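Local coordinates for protein fructose-bisphosphate aldolase (Thermus caldophilus, PDB 2FJK) that belongs to the class II aldolases, a TIM-barrel enzyme family, assembles as four chains and holds 1,3-dihydroxyacetonephosphate in a pocket of the barrel, at residues Arg10-Glu15 with Gly246-Asn251; Glu50-Met53 with Ala59-Arg62; Lys90-Gly95 with His123-Thr128; Val129-Gly134 with Arg159-Arg164; Arg257-Ala262 with Arg285-Glu290. All coordinates share one frame; numbering follows the deposited sequence.

Contact 1: residues Arg10-Glu15 with Gly246-Asn251; sequences RKARAE and GIAKIN. With 13P (1,3-dihydroxyacetonephosphate), chain E.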
# COMPACT_ATOMS: atom_id res chain seq x y z
N ARG A 10 -15.57 7.40 -22.22
CA ARG A 10 -16.96 7.54 -22.66
C ARG A 10 -17.37 9.00 -22.64
O ARG A 10 -18.00 9.49 -23.58
CB ARG A 10 -17.91 6.75 -21.77
CG ARG A 10 -18.02 5.28 -22.13
CD ARG A 10 -19.00 4.59 -21.21
NE ARG A 10 -19.24 3.22 -21.63
CZ ARG A 10 -19.90 2.33 -20.90
NH1 ARG A 10 -20.38 2.67 -19.71
NH2 ARG A 10 -20.08 1.10 -21.36
N LYS A 11 -17.00 9.69 -21.57
CA LYS A 11 -17.32 11.11 -21.42
C LYS A 11 -16.49 11.94 -22.38
O LYS A 11 -16.90 13.03 -22.79
CB LYS A 11 -17.07 11.56 -19.97
CG LYS A 11 -18.18 11.13 -19.01
CD LYS A 11 -18.03 11.76 -17.63
CE LYS A 11 -19.26 11.51 -16.77
NZ LYS A 11 -19.53 10.04 -16.60
N ALA A 12 -15.32 11.42 -22.75
CA ALA A 12 -14.44 12.11 -23.68
C ALA A 12 -15.10 12.20 -25.05
O ALA A 12 -15.21 13.28 -25.64
CB ALA A 12 -13.10 11.38 -23.79
N ARG A 13 -15.55 11.06 -25.57
CA ARG A 13 -16.20 11.05 -26.88
C ARG A 13 -17.56 11.73 -26.83
O ARG A 13 -17.91 12.51 -27.71
CB ARG A 13 -16.35 9.62 -27.39
CG ARG A 13 -17.08 9.53 -28.73
CD ARG A 13 -17.05 8.13 -29.30
NE ARG A 13 -17.78 8.02 -30.56
CZ ARG A 13 -17.77 6.96 -31.34
NH1 ARG A 13 -17.04 5.90 -31.01
NH2 ARG A 13 -18.48 6.94 -32.46
N ALA A 14 -18.33 11.43 -25.78
CA ALA A 14 -19.65 12.02 -25.63
C ALA A 14 -19.58 13.54 -25.64
O ALA A 14 -20.55 14.20 -26.01
CB ALA A 14 -20.28 11.54 -24.33
N GLU A 15 -18.44 14.11 -25.25
CA GLU A 15 -18.30 15.56 -25.23
C GLU A 15 -17.32 16.10 -26.28
O GLU A 15 -17.04 17.29 -26.33
CB GLU A 15 -17.88 16.02 -23.83
CG GLU A 15 -17.88 17.53 -23.65
CD GLU A 15 -19.22 18.16 -24.01
OE1 GLU A 15 -19.62 18.12 -25.19
OE2 GLU A 15 -19.88 18.71 -23.09
N GLY A 246 -14.35 11.22 -32.97
CA GLY A 246 -14.58 10.02 -32.17
C GLY A 246 -13.37 9.45 -31.44
O GLY A 246 -13.50 8.49 -30.68
N ILE A 247 -12.20 10.03 -31.68
CA ILE A 247 -10.97 9.59 -31.02
C ILE A 247 -11.05 10.15 -29.60
O ILE A 247 -11.01 11.36 -29.40
CB ILE A 247 -9.71 10.16 -31.74
CG1 ILE A 247 -9.55 9.51 -33.11
CG2 ILE A 247 -8.47 9.94 -30.88
CD1 ILE A 247 -9.23 8.03 -33.06
N ALA A 248 -11.16 9.26 -28.62
CA ALA A 248 -11.27 9.67 -27.21
C ALA A 248 -9.99 9.49 -26.39
O ALA A 248 -9.84 10.11 -25.32
CB ALA A 248 -12.41 8.91 -26.55
N LYS A 249 -9.08 8.66 -26.88
CA LYS A 249 -7.82 8.40 -26.19
C LYS A 249 -6.64 8.54 -27.15
O LYS A 249 -6.61 7.92 -28.21
CB LYS A 249 -7.81 7.00 -25.59
CG LYS A 249 -6.42 6.52 -25.19
CD LYS A 249 -6.46 5.12 -24.60
CE LYS A 249 -5.04 4.61 -24.35
NZ LYS A 249 -5.06 3.35 -23.56
N ILE A 250 -5.67 9.36 -26.75
CA ILE A 250 -4.50 9.61 -27.58
C ILE A 250 -3.21 9.30 -26.84
O ILE A 250 -2.93 9.85 -25.77
CB ILE A 250 -4.49 11.07 -28.04
CG1 ILE A 250 -5.88 11.44 -28.57
CG2 ILE A 250 -3.47 11.26 -29.13
CD1 ILE A 250 -6.03 12.90 -28.91
N ASN A 251 -2.41 8.41 -27.42
CA ASN A 251 -1.15 8.01 -26.83
C ASN A 251 0.02 8.88 -27.27
O ASN A 251 0.16 9.19 -28.46
CB ASN A 251 -0.86 6.55 -27.17
CG ASN A 251 -1.35 5.59 -26.11
OD1 ASN A 251 -0.55 5.09 -25.29
ND2 ASN A 251 -2.65 5.31 -26.10
P 13P E . 4.64 7.55 -30.28
O1P 13P E . 6.09 6.91 -30.58
O2P 13P E . 4.18 8.26 -31.62
O3P 13P E . 4.77 8.61 -29.15
O1 13P E . 3.65 6.37 -29.84
C1 13P E . 2.63 6.65 -28.88
C2 13P E . 1.72 5.45 -28.90
O2 13P E . 1.27 5.05 -29.98
C3 13P E . 1.36 4.72 -27.61
O3 13P E . 0.59 3.56 -27.90

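Contact 2: residues Glu50-Met53 with Ala59-Arg62; sequences EGAM and ALTR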
# COMPACT_ATOMS: atom_id res chain seq x y z
N GLU A 50 5.31 -3.09 -22.32
CA GLU A 50 5.88 -4.28 -21.71
C GLU A 50 7.34 -3.95 -21.39
O GLU A 50 7.93 -4.52 -20.47
CB GLU A 50 5.78 -5.46 -22.67
CG GLU A 50 4.70 -6.46 -22.26
CD GLU A 50 4.41 -7.48 -23.34
OE1 GLU A 50 5.37 -7.98 -23.95
OE2 GLU A 50 3.22 -7.78 -23.56
N GLY A 51 7.91 -3.02 -22.16
CA GLY A 51 9.28 -2.60 -21.93
C GLY A 51 9.36 -1.85 -20.61
O GLY A 51 10.30 -2.02 -19.82
N ALA A 52 8.35 -1.01 -20.36
CA ALA A 52 8.28 -0.24 -19.13
C ALA A 52 8.21 -1.21 -17.96
O ALA A 52 8.93 -1.07 -16.99
CB ALA A 52 7.06 0.67 -19.14
N MSE A 53 7.32 -2.19 -18.07
CA MSE A 53 7.18 -3.17 -17.00
C MSE A 53 8.46 -3.95 -16.71
O MSE A 53 8.76 -4.23 -15.55
CB MSE A 53 6.03 -4.11 -17.30
CG MSE A 53 4.67 -3.47 -17.01
SE MSE A 53 3.22 -4.67 -17.38
CE MSE A 53 3.17 -5.60 -15.68
N ALA A 59 8.79 -1.94 -8.71
CA ALA A 59 8.97 -0.58 -8.24
C ALA A 59 8.04 0.34 -9.03
O ALA A 59 7.26 1.09 -8.45
CB ALA A 59 10.42 -0.14 -8.43
N LEU A 60 8.12 0.25 -10.36
CA LEU A 60 7.29 1.10 -11.22
C LEU A 60 5.80 0.82 -11.11
O LEU A 60 5.01 1.75 -10.95
CB LEU A 60 7.73 0.95 -12.68
CG LEU A 60 6.92 1.79 -13.67
CD1 LEU A 60 7.03 3.27 -13.31
CD2 LEU A 60 7.42 1.56 -15.09
N THR A 61 5.42 -0.45 -11.24
CA THR A 61 4.00 -0.80 -11.19
C THR A 61 3.35 -0.43 -9.87
O THR A 61 2.24 0.09 -9.86
CB THR A 61 3.75 -2.31 -11.46
OG1 THR A 61 4.57 -3.11 -10.60
CG2 THR A 61 4.06 -2.64 -12.91
N ARG A 62 4.03 -0.71 -8.76
CA ARG A 62 3.49 -0.40 -7.44
C ARG A 62 3.32 1.10 -7.27
O ARG A 62 2.30 1.57 -6.75
CB ARG A 62 4.41 -0.93 -6.33
CG ARG A 62 4.64 -2.46 -6.34
CD ARG A 62 3.35 -3.24 -6.17
NE ARG A 62 2.40 -2.90 -7.22
CZ ARG A 62 1.14 -3.32 -7.27
NH1 ARG A 62 0.67 -4.14 -6.33
NH2 ARG A 62 0.35 -2.93 -8.26

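Contact 3: residues Lys90-Gly95 with His123-Thr128; sequences KALREG and HAVGVT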
# COMPACT_ATOMS: atom_id res chain seq x y z
N LYS A 90 -0.07 -10.55 -16.11
CA LYS A 90 0.90 -9.87 -15.25
C LYS A 90 0.39 -8.46 -14.95
O LYS A 90 0.56 -7.95 -13.86
CB LYS A 90 2.28 -9.80 -15.93
CG LYS A 90 3.00 -11.14 -16.02
CD LYS A 90 4.33 -11.06 -16.78
CE LYS A 90 5.04 -12.41 -16.77
NZ LYS A 90 6.32 -12.42 -17.56
N ALA A 91 -0.23 -7.84 -15.94
CA ALA A 91 -0.77 -6.50 -15.77
C ALA A 91 -1.94 -6.51 -14.77
O ALA A 91 -2.06 -5.59 -13.94
CB ALA A 91 -1.24 -5.96 -17.12
N LEU A 92 -2.79 -7.53 -14.83
CA LEU A 92 -3.93 -7.65 -13.91
C LEU A 92 -3.42 -7.83 -12.49
O LEU A 92 -3.95 -7.24 -11.53
CB LEU A 92 -4.81 -8.86 -14.26
CG LEU A 92 -5.46 -8.87 -15.64
CD1 LEU A 92 -6.31 -10.13 -15.80
CD2 LEU A 92 -6.30 -7.61 -15.81
N ARG A 93 -2.38 -8.65 -12.37
CA ARG A 93 -1.72 -8.95 -11.11
C ARG A 93 -1.09 -7.70 -10.48
O ARG A 93 -1.04 -7.58 -9.25
CB ARG A 93 -0.62 -9.98 -11.33
CG ARG A 93 0.27 -10.26 -10.12
CD ARG A 93 -0.46 -11.08 -9.08
NE ARG A 93 0.46 -11.61 -8.08
CZ ARG A 93 0.10 -12.39 -7.06
NH1 ARG A 93 -1.17 -12.72 -6.89
NH2 ARG A 93 1.01 -12.82 -6.20
N GLU A 94 -0.61 -6.79 -11.31
CA GLU A 94 0.02 -5.57 -10.81
C GLU A 94 -0.97 -4.41 -10.64
O GLU A 94 -0.56 -3.27 -10.48
CB GLU A 94 1.14 -5.12 -11.75
CG GLU A 94 2.47 -5.80 -11.49
CD GLU A 94 2.53 -6.47 -10.13
OE1 GLU A 94 1.53 -6.41 -9.40
OE2 GLU A 94 3.58 -7.06 -9.81
N GLY A 95 -2.27 -4.71 -10.68
CA GLY A 95 -3.27 -3.67 -10.46
C GLY A 95 -3.69 -2.72 -11.57
O GLY A 95 -4.36 -1.73 -11.30
N HIS A 123 -12.49 -8.60 -17.58
CA HIS A 123 -13.79 -8.32 -17.00
C HIS A 123 -14.10 -9.14 -15.75
O HIS A 123 -14.87 -8.71 -14.90
CB HIS A 123 -14.89 -8.49 -18.04
CG HIS A 123 -14.88 -7.43 -19.09
ND1 HIS A 123 -15.85 -7.33 -20.06
CD2 HIS A 123 -14.00 -6.43 -19.33
CE1 HIS A 123 -15.58 -6.31 -20.85
NE2 HIS A 123 -14.46 -5.74 -20.43
N ALA A 124 -13.49 -10.31 -15.62
CA ALA A 124 -13.74 -11.12 -14.44
C ALA A 124 -13.22 -10.38 -13.20
O ALA A 124 -13.70 -10.61 -12.09
CB ALA A 124 -13.05 -12.48 -14.56
N VAL A 125 -12.23 -9.51 -13.41
CA VAL A 125 -11.65 -8.74 -12.31
C VAL A 125 -11.87 -7.22 -12.41
O VAL A 125 -11.06 -6.42 -11.93
CB VAL A 125 -10.12 -9.01 -12.17
CG1 VAL A 125 -9.87 -10.49 -12.04
CG2 VAL A 125 -9.37 -8.44 -13.36
N GLY A 126 -12.97 -6.82 -13.05
CA GLY A 126 -13.28 -5.40 -13.16
C GLY A 126 -12.30 -4.50 -13.90
O GLY A 126 -12.21 -3.30 -13.63
N VAL A 127 -11.56 -5.06 -14.84
CA VAL A 127 -10.61 -4.30 -15.63
C VAL A 127 -11.12 -4.15 -17.06
O VAL A 127 -11.72 -5.09 -17.60
CB VAL A 127 -9.23 -5.00 -15.66
CG1 VAL A 127 -8.31 -4.33 -16.66
CG2 VAL A 127 -8.61 -4.96 -14.26
N THR A 128 -10.91 -2.99 -17.68
CA THR A 128 -11.35 -2.79 -19.06
C THR A 128 -10.30 -3.24 -20.07
O THR A 128 -9.12 -3.41 -19.75
CB THR A 128 -11.70 -1.31 -19.34
OG1 THR A 128 -10.60 -0.47 -18.99
CG2 THR A 128 -12.95 -0.91 -18.57

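Contact 4: residues Val129-Gly134 with Arg159-Arg164; sequences VEAELG and RIFMER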
# COMPACT_ATOMS: atom_id res chain seq x y z
N VAL A 129 -10.74 -3.43 -21.31
CA VAL A 129 -9.85 -3.91 -22.36
C VAL A 129 -9.88 -3.10 -23.63
O VAL A 129 -10.95 -2.76 -24.15
CB VAL A 129 -10.20 -5.37 -22.72
CG1 VAL A 129 -9.39 -5.82 -23.92
CG2 VAL A 129 -9.93 -6.26 -21.54
N GLU A 130 -8.69 -2.78 -24.14
CA GLU A 130 -8.57 -2.07 -25.39
C GLU A 130 -8.07 -3.10 -26.39
O GLU A 130 -7.28 -3.98 -26.04
CB GLU A 130 -7.55 -0.93 -25.30
CG GLU A 130 -7.50 -0.10 -26.57
CD GLU A 130 -6.41 0.96 -26.56
OE1 GLU A 130 -6.33 1.73 -25.59
OE2 GLU A 130 -5.64 1.01 -27.54
N ALA A 131 -8.54 -3.02 -27.63
CA ALA A 131 -8.10 -3.95 -28.65
C ALA A 131 -7.88 -3.18 -29.93
O ALA A 131 -8.47 -2.12 -30.14
CB ALA A 131 -9.16 -5.02 -28.86
N GLU A 132 -7.01 -3.68 -30.80
CA GLU A 132 -6.77 -2.98 -32.04
C GLU A 132 -6.98 -3.84 -33.28
O GLU A 132 -6.68 -5.03 -33.30
CB GLU A 132 -5.36 -2.36 -32.05
CG GLU A 132 -4.22 -3.33 -31.86
CD GLU A 132 -2.90 -2.60 -31.57
OE1 GLU A 132 -2.50 -1.71 -32.36
OE2 GLU A 132 -2.27 -2.92 -30.54
N LEU A 133 -7.54 -3.20 -34.30
CA LEU A 133 -7.81 -3.84 -35.58
C LEU A 133 -7.12 -2.99 -36.64
O LEU A 133 -7.32 -1.77 -36.70
CB LEU A 133 -9.32 -3.86 -35.85
CG LEU A 133 -9.80 -4.62 -37.08
CD1 LEU A 133 -9.34 -6.09 -37.04
CD2 LEU A 133 -11.32 -4.53 -37.12
N GLY A 134 -6.29 -3.62 -37.46
CA GLY A 134 -5.56 -2.89 -38.48
C GLY A 134 -4.17 -2.60 -37.97
O GLY A 134 -3.97 -2.41 -36.77
N ARG A 159 -16.91 -2.98 -36.25
CA ARG A 159 -18.12 -3.27 -35.49
C ARG A 159 -18.16 -4.74 -35.10
O ARG A 159 -18.43 -5.09 -33.94
CB ARG A 159 -19.37 -2.95 -36.31
CG ARG A 159 -20.67 -3.31 -35.60
CD ARG A 159 -21.84 -3.35 -36.55
NE ARG A 159 -22.05 -2.08 -37.24
CZ ARG A 159 -23.07 -1.82 -38.06
NH1 ARG A 159 -23.99 -2.75 -38.29
NH2 ARG A 159 -23.17 -0.64 -38.64
N ILE A 160 -17.90 -5.60 -36.08
CA ILE A 160 -17.92 -7.04 -35.86
C ILE A 160 -16.86 -7.49 -34.85
O ILE A 160 -17.13 -8.32 -33.99
CB ILE A 160 -17.70 -7.80 -37.18
CG1 ILE A 160 -18.82 -7.46 -38.17
CG2 ILE A 160 -17.68 -9.30 -36.92
CD1 ILE A 160 -18.63 -8.04 -39.55
N PHE A 161 -15.66 -6.93 -34.97
CA PHE A 161 -14.57 -7.27 -34.06
C PHE A 161 -15.00 -6.90 -32.65
O PHE A 161 -14.89 -7.70 -31.73
CB PHE A 161 -13.30 -6.49 -34.45
CG PHE A 161 -12.11 -6.78 -33.58
CD1 PHE A 161 -11.54 -8.05 -33.57
CD2 PHE A 161 -11.53 -5.78 -32.81
CE1 PHE A 161 -10.42 -8.32 -32.79
CE2 PHE A 161 -10.40 -6.03 -32.03
CZ PHE A 161 -9.84 -7.31 -32.02
N MSE A 162 -15.49 -5.68 -32.49
CA MSE A 162 -15.95 -5.18 -31.20
C MSE A 162 -17.12 -5.97 -30.61
O MSE A 162 -17.23 -6.11 -29.40
CB MSE A 162 -16.33 -3.70 -31.33
CG MSE A 162 -15.13 -2.78 -31.46
SE MSE A 162 -13.94 -2.95 -29.93
CE MSE A 162 -14.68 -1.52 -28.85
N GLU A 163 -18.00 -6.49 -31.46
CA GLU A 163 -19.13 -7.26 -30.97
C GLU A 163 -18.72 -8.69 -30.57
O GLU A 163 -19.14 -9.18 -29.52
CB GLU A 163 -20.25 -7.29 -32.01
CG GLU A 163 -21.01 -5.97 -32.12
CD GLU A 163 -22.02 -5.93 -33.26
OE1 GLU A 163 -22.80 -4.95 -33.32
OE2 GLU A 163 -22.03 -6.86 -34.09
N ARG A 164 -17.90 -9.34 -31.39
CA ARG A 164 -17.47 -10.71 -31.09
C ARG A 164 -16.56 -10.75 -29.85
O ARG A 164 -16.51 -11.75 -29.14
CB ARG A 164 -16.76 -11.32 -32.29
CG ARG A 164 -17.47 -11.10 -33.61
CD ARG A 164 -17.18 -12.22 -34.60
NE ARG A 164 -16.67 -13.41 -33.93
CZ ARG A 164 -15.88 -14.31 -34.51
NH1 ARG A 164 -15.51 -14.16 -35.77
NH2 ARG A 164 -15.47 -15.37 -33.82

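Contact 5: residues Arg257-Ala262 with Arg285-Glu290; sequences RLAFTA and REAVKE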
# COMPACT_ATOMS: atom_id res chain seq x y z
N ARG A 257 10.04 11.33 -24.51
CA ARG A 257 11.41 10.84 -24.51
C ARG A 257 12.34 11.89 -25.06
O ARG A 257 13.38 12.18 -24.47
CB ARG A 257 11.56 9.59 -25.37
CG ARG A 257 10.79 8.37 -24.93
CD ARG A 257 11.17 7.19 -25.83
NE ARG A 257 10.26 6.06 -25.69
CZ ARG A 257 10.49 4.85 -26.18
NH1 ARG A 257 11.62 4.59 -26.84
NH2 ARG A 257 9.60 3.87 -26.00
N LEU A 258 11.97 12.45 -26.21
CA LEU A 258 12.77 13.49 -26.87
C LEU A 258 12.97 14.70 -25.98
O LEU A 258 14.10 15.17 -25.80
CB LEU A 258 12.09 13.96 -28.16
CG LEU A 258 12.76 13.63 -29.49
CD1 LEU A 258 12.09 14.46 -30.58
CD2 LEU A 258 14.26 13.93 -29.43
N ALA A 259 11.88 15.22 -25.42
CA ALA A 259 11.99 16.38 -24.54
C ALA A 259 12.93 16.07 -23.37
O ALA A 259 13.87 16.81 -23.09
CB ALA A 259 10.61 16.78 -24.03
N PHE A 260 12.68 14.95 -22.70
CA PHE A 260 13.49 14.53 -21.55
C PHE A 260 14.98 14.40 -21.92
O PHE A 260 15.85 14.93 -21.22
CB PHE A 260 12.99 13.17 -21.04
CG PHE A 260 13.51 12.81 -19.69
CD1 PHE A 260 12.86 13.24 -18.54
CD2 PHE A 260 14.66 12.03 -19.56
CE1 PHE A 260 13.35 12.91 -17.28
CE2 PHE A 260 15.17 11.70 -18.30
CZ PHE A 260 14.52 12.14 -17.16
N THR A 261 15.27 13.69 -23.01
CA THR A 261 16.65 13.50 -23.44
C THR A 261 17.25 14.82 -23.93
O THR A 261 18.43 15.10 -23.68
CB THR A 261 16.73 12.44 -24.57
OG1 THR A 261 16.22 11.18 -24.10
CG2 THR A 261 18.17 12.25 -25.03
N ALA A 262 16.45 15.62 -24.62
CA ALA A 262 16.96 16.90 -25.10
C ALA A 262 17.53 17.64 -23.90
O ALA A 262 18.65 18.13 -23.93
CB ALA A 262 15.83 17.71 -25.73
N ARG A 285 12.63 16.31 -16.38
CA ARG A 285 11.28 15.97 -15.92
C ARG A 285 10.35 17.16 -16.11
O ARG A 285 9.18 17.00 -16.44
CB ARG A 285 11.30 15.58 -14.44
CG ARG A 285 9.92 15.57 -13.75
CD ARG A 285 10.06 15.34 -12.23
NE ARG A 285 10.87 16.38 -11.60
CZ ARG A 285 11.40 16.29 -10.38
NH1 ARG A 285 11.21 15.21 -9.64
NH2 ARG A 285 12.15 17.27 -9.90
N GLU A 286 10.89 18.36 -15.89
CA GLU A 286 10.11 19.58 -16.04
C GLU A 286 9.71 19.78 -17.51
O GLU A 286 8.59 20.19 -17.79
CB GLU A 286 10.92 20.78 -15.54
CG GLU A 286 10.23 22.12 -15.74
CD GLU A 286 8.95 22.23 -14.96
OE1 GLU A 286 8.13 23.12 -15.29
OE2 GLU A 286 8.75 21.44 -14.02
N ALA A 287 10.62 19.48 -18.44
CA ALA A 287 10.29 19.63 -19.85
C ALA A 287 9.21 18.64 -20.25
O ALA A 287 8.40 18.92 -21.13
CB ALA A 287 11.52 19.45 -20.73
N VAL A 288 9.20 17.47 -19.61
CA VAL A 288 8.19 16.47 -19.94
C VAL A 288 6.83 16.95 -19.46
O VAL A 288 5.83 16.80 -20.16
CB VAL A 288 8.50 15.11 -19.28
CG1 VAL A 288 7.28 14.20 -19.41
CG2 VAL A 288 9.71 14.46 -19.95
N LYS A 289 6.82 17.52 -18.26
CA LYS A 289 5.58 18.03 -17.68
C LYS A 289 4.98 19.08 -18.59
O LYS A 289 3.77 19.08 -18.83
CB LYS A 289 5.88 18.63 -16.31
CG LYS A 289 4.69 19.21 -15.59
CD LYS A 289 5.15 19.76 -14.24
CE LYS A 289 4.06 20.59 -13.56
NZ LYS A 289 4.51 21.01 -12.20
N GLU A 290 5.82 19.97 -19.11
CA GLU A 290 5.34 21.03 -20.00
C GLU A 290 4.78 20.44 -21.29
O GLU A 290 3.80 20.94 -21.84
CB GLU A 290 6.45 22.02 -20.31
CG GLU A 290 6.90 22.83 -19.08
CD GLU A 290 5.73 23.48 -18.36
OE1 GLU A 290 5.01 24.29 -18.98
OE2 GLU A 290 5.53 23.19 -17.16

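Contact 1: residues Arg10-Glu15 with Gly246-Asn251
At the end of the TIM barrel remote from the ligand pocket, Ala12 and Arg13 of helix 6-14 meet Gly246 and Ala248, where strand 247-252 enters the barrel. The two alanine methyls face each other, Ala12 CB lying 3.8 Å from Ala248 CB. Ala248 CB also reaches the helix backbone, 3.9 Å from Arg13 N, and lies 4.1 Å from Arg13 CB, so one methyl touches two successive helix residues. Arg13 then passes along the turn that leads into the strand: with CG anti to its own nitrogen (chi1 177°) and an extended run to NE, its CD comes 3.8 Å from Gly246 O. Gly246 CA covers one face of the guanidinium and lies 4.1 Å from Arg13 NE. Gly246 has positive phi and ends the preceding helix in a Schellman motif. The charged end of Arg13 is held by carbonyls elsewhere: NH1 bonds to Val201 O and NH2 to Ala198 O, which fixes the plane laid against the glycine. Farther along the strand Lys249 makes a salt bridge with Glu130, and at its end Asn251 borders the bound 1,3-dihydroxyacetonephosphate. Strand 247-252 lies between strands 19-23 and 205-207, with Ala248 bonded through its backbone to Val19 and Leu205; helix 6-14 lies against its beginning, Ala12 touching Val19 and Arg13 touching Leu205.

Contact 2: residues Glu50-Met53 with Ala59-Arg62
Ala52 and Leu60, with Met53 and Thr61, pack inside a sharp bend of helix 50-68, the helix of the beta-alpha-beta unit that joins strands 44-47 and 75-78 of the barrel. The CA atoms of Met53 and Thr61 are 7.0 Å apart, well short of what eight residues of straight helix would span; the bend turns the first part of the helix back against a later turn. Leu60 reaches across with CG anti to its backbone nitrogen: chi1 of 180° carries CG toward the first turn, and chi2 of 59° leaves CD2 as the touching branch. Leu60 CD2 lies 3.6 Å from Ala52 O and 4.2 Å from Ala52 CB, so the methyl rests against both the peptide and the side chain of Ala52. Leu60 also packs on Leu48 and on Met27 of a second subunit.

Met53, modelled as selenomethionine, runs straight as far as its selenium and then bends (chi3 86°). The bend carries CE over to Thr61 CG2, at 4.2 Å, and the two side chains meet roughly perpendicular to each other. Thr61 divides its branches between two tasks: CG2 meets the methyl of Met53, while the hydroxyl stands between the backbone nitrogen and the carbonyl carbon. From there it turns back to its own helix, where Thr61 OG1 is hydrogen-bonded to Gly57 O, one turn earlier.

Contact 3: residues Lys90-Gly95 with His123-Thr128
Leu92 CD2 makes the closest approaches of helix 85-93 to the turn after helix 108-124. It seats itself against the branch point of Val127, 3.8 Å from CG2 and 3.9 Å from both CB and CG1, so that one methyl touches the whole isopropyl group, the two side chains lying at an oblique angle. From the other valine of the turn, Val125 CG2 comes to 4.0 Å from the same Leu92 CD2. The leucine is set by CG standing anti to its carbonyl carbon (chi1 -61°); the second torsion extends CD1 (chi2 -179°) and turns CD2, the other branch, to the valines. Val99 of strand 98-101 is touched by both Leu92 and Val127 and joins them from the sheet.

Two glycines position this shell. Gly95 ends helix 85-93 in a Schellman motif, with Phe96 N bonded to Ala91 O and Gly95 N to Leu92 O at 3.2 Å. Gly126 does the same for helix 108-124, pairing Val127 N with Ala122 O; its inner bond to His123 O is weak. Between Val125 and Val127 this turn swings the chain round so that both valines point to Leu92. Farther out lies a third subunit: Leu92 O accepts a bond from its Arg93, whose side chain also packs on Val127, and Arg93 here returns the bond to Leu92 O of that subunit. Across the two segments themselves the contact is purely aliphatic, so it rests on the fit of methyl groups, and the polar bonds nearby belong to the helix ends and the subunit interface.

Contact 4: residues Val129-Gly134 with Arg159-Arg164
Glu132 O receives a hydrogen bond from Asn111 ND2 of helix 108-124, and the ring of Phe161 comes up to the same oxygen, CE2 and CZ each 4.1 Å away. The phenylalanine carries most of the contact between strand 128-133 and helix 155-164. Its CG is anti to the backbone nitrogen (chi1 -179°), which sends the ring from the helix toward the strand. There CE2 lies 3.6 Å from Ala131 CB, with CZ slightly farther off. Leu133 runs the opposite way alongside it: its CD2 meets Phe161 CB at 3.9 Å and its CD1 stands over one face of the ring. Asn111, Val112 and Thr115 also touch Phe161, which therefore fills a corner between the strand and two helices. The helix runs roughly antiparallel to the strand, at 147°, with the axes 9.6 Å apart. Ala131 and Leu133 face the helix, whereas Glu130 and Glu132 point away from it, Glu130 touching His208. The strand thus separates two chemistries: hydrocarbon toward the outer helices, and carboxylates on the other face, where the side chain of Glu132 is about 8 Å from the bound 1,3-dihydroxyacetonephosphate.

Contact 5: residues Arg257-Ala262 with Arg285-Glu290
Phe260, Val288 and Ala259 give up the most surface where helices 254-270 and 277-299 pack side by side. Val288 CG2 comes to the edge of the Phe260 ring, near its plane, 3.7 Å from CD1, and it is equally close to Phe260 CB. With CG anti to the backbone nitrogen (chi1 -166°), Phe260 sends its ring across to the partner helix, so that CE1 reaches Arg285 N, 3.6 Å away. Ala259 faces Ala287, their CB atoms 4.3 Å apart; Ala259 CB also lies 4.2 Å from Ala287 O. Because these facing residues are so small, the axes can approach to 7.8 Å, while the helices run roughly antiparallel at 149°.

Around this line, the Phe260 ring meets that of Phe29 and packs on Tyr280 of a second subunit. The charged end of Arg285 turns to Gln31 OE1 and makes a cation-pi contact with Tyr55 of that second subunit. Val288 also touches Ala32 of helix 27-38. Together the two segments form a closely packed antiparallel helix hairpin, built from the helix that follows barrel strand 247-252 and the next helix, and set against helix 27-38 and a second subunit.

Contact 1 opens near the N terminus and closes 231 residues later, tying the first helix to strand 247-252; contacts 2, 3 and 4 are nested within its loop. Contact 2 closes a short loop inside helix 50-68. Contact 3 then joins the ends of helices 85-93 and 108-124, touching contact 2 where Glu94 packs on Thr61. Contact 4 begins at the very next residue and binds strand 128-133 to an outer helix; Glu130 reaches Lys249 of contact 1. Contact 5, in series after contact 1, closes the hairpin of helices 254-270 and 277-299. No loops cross. Contacts 2 and 5 both touch the second subunit.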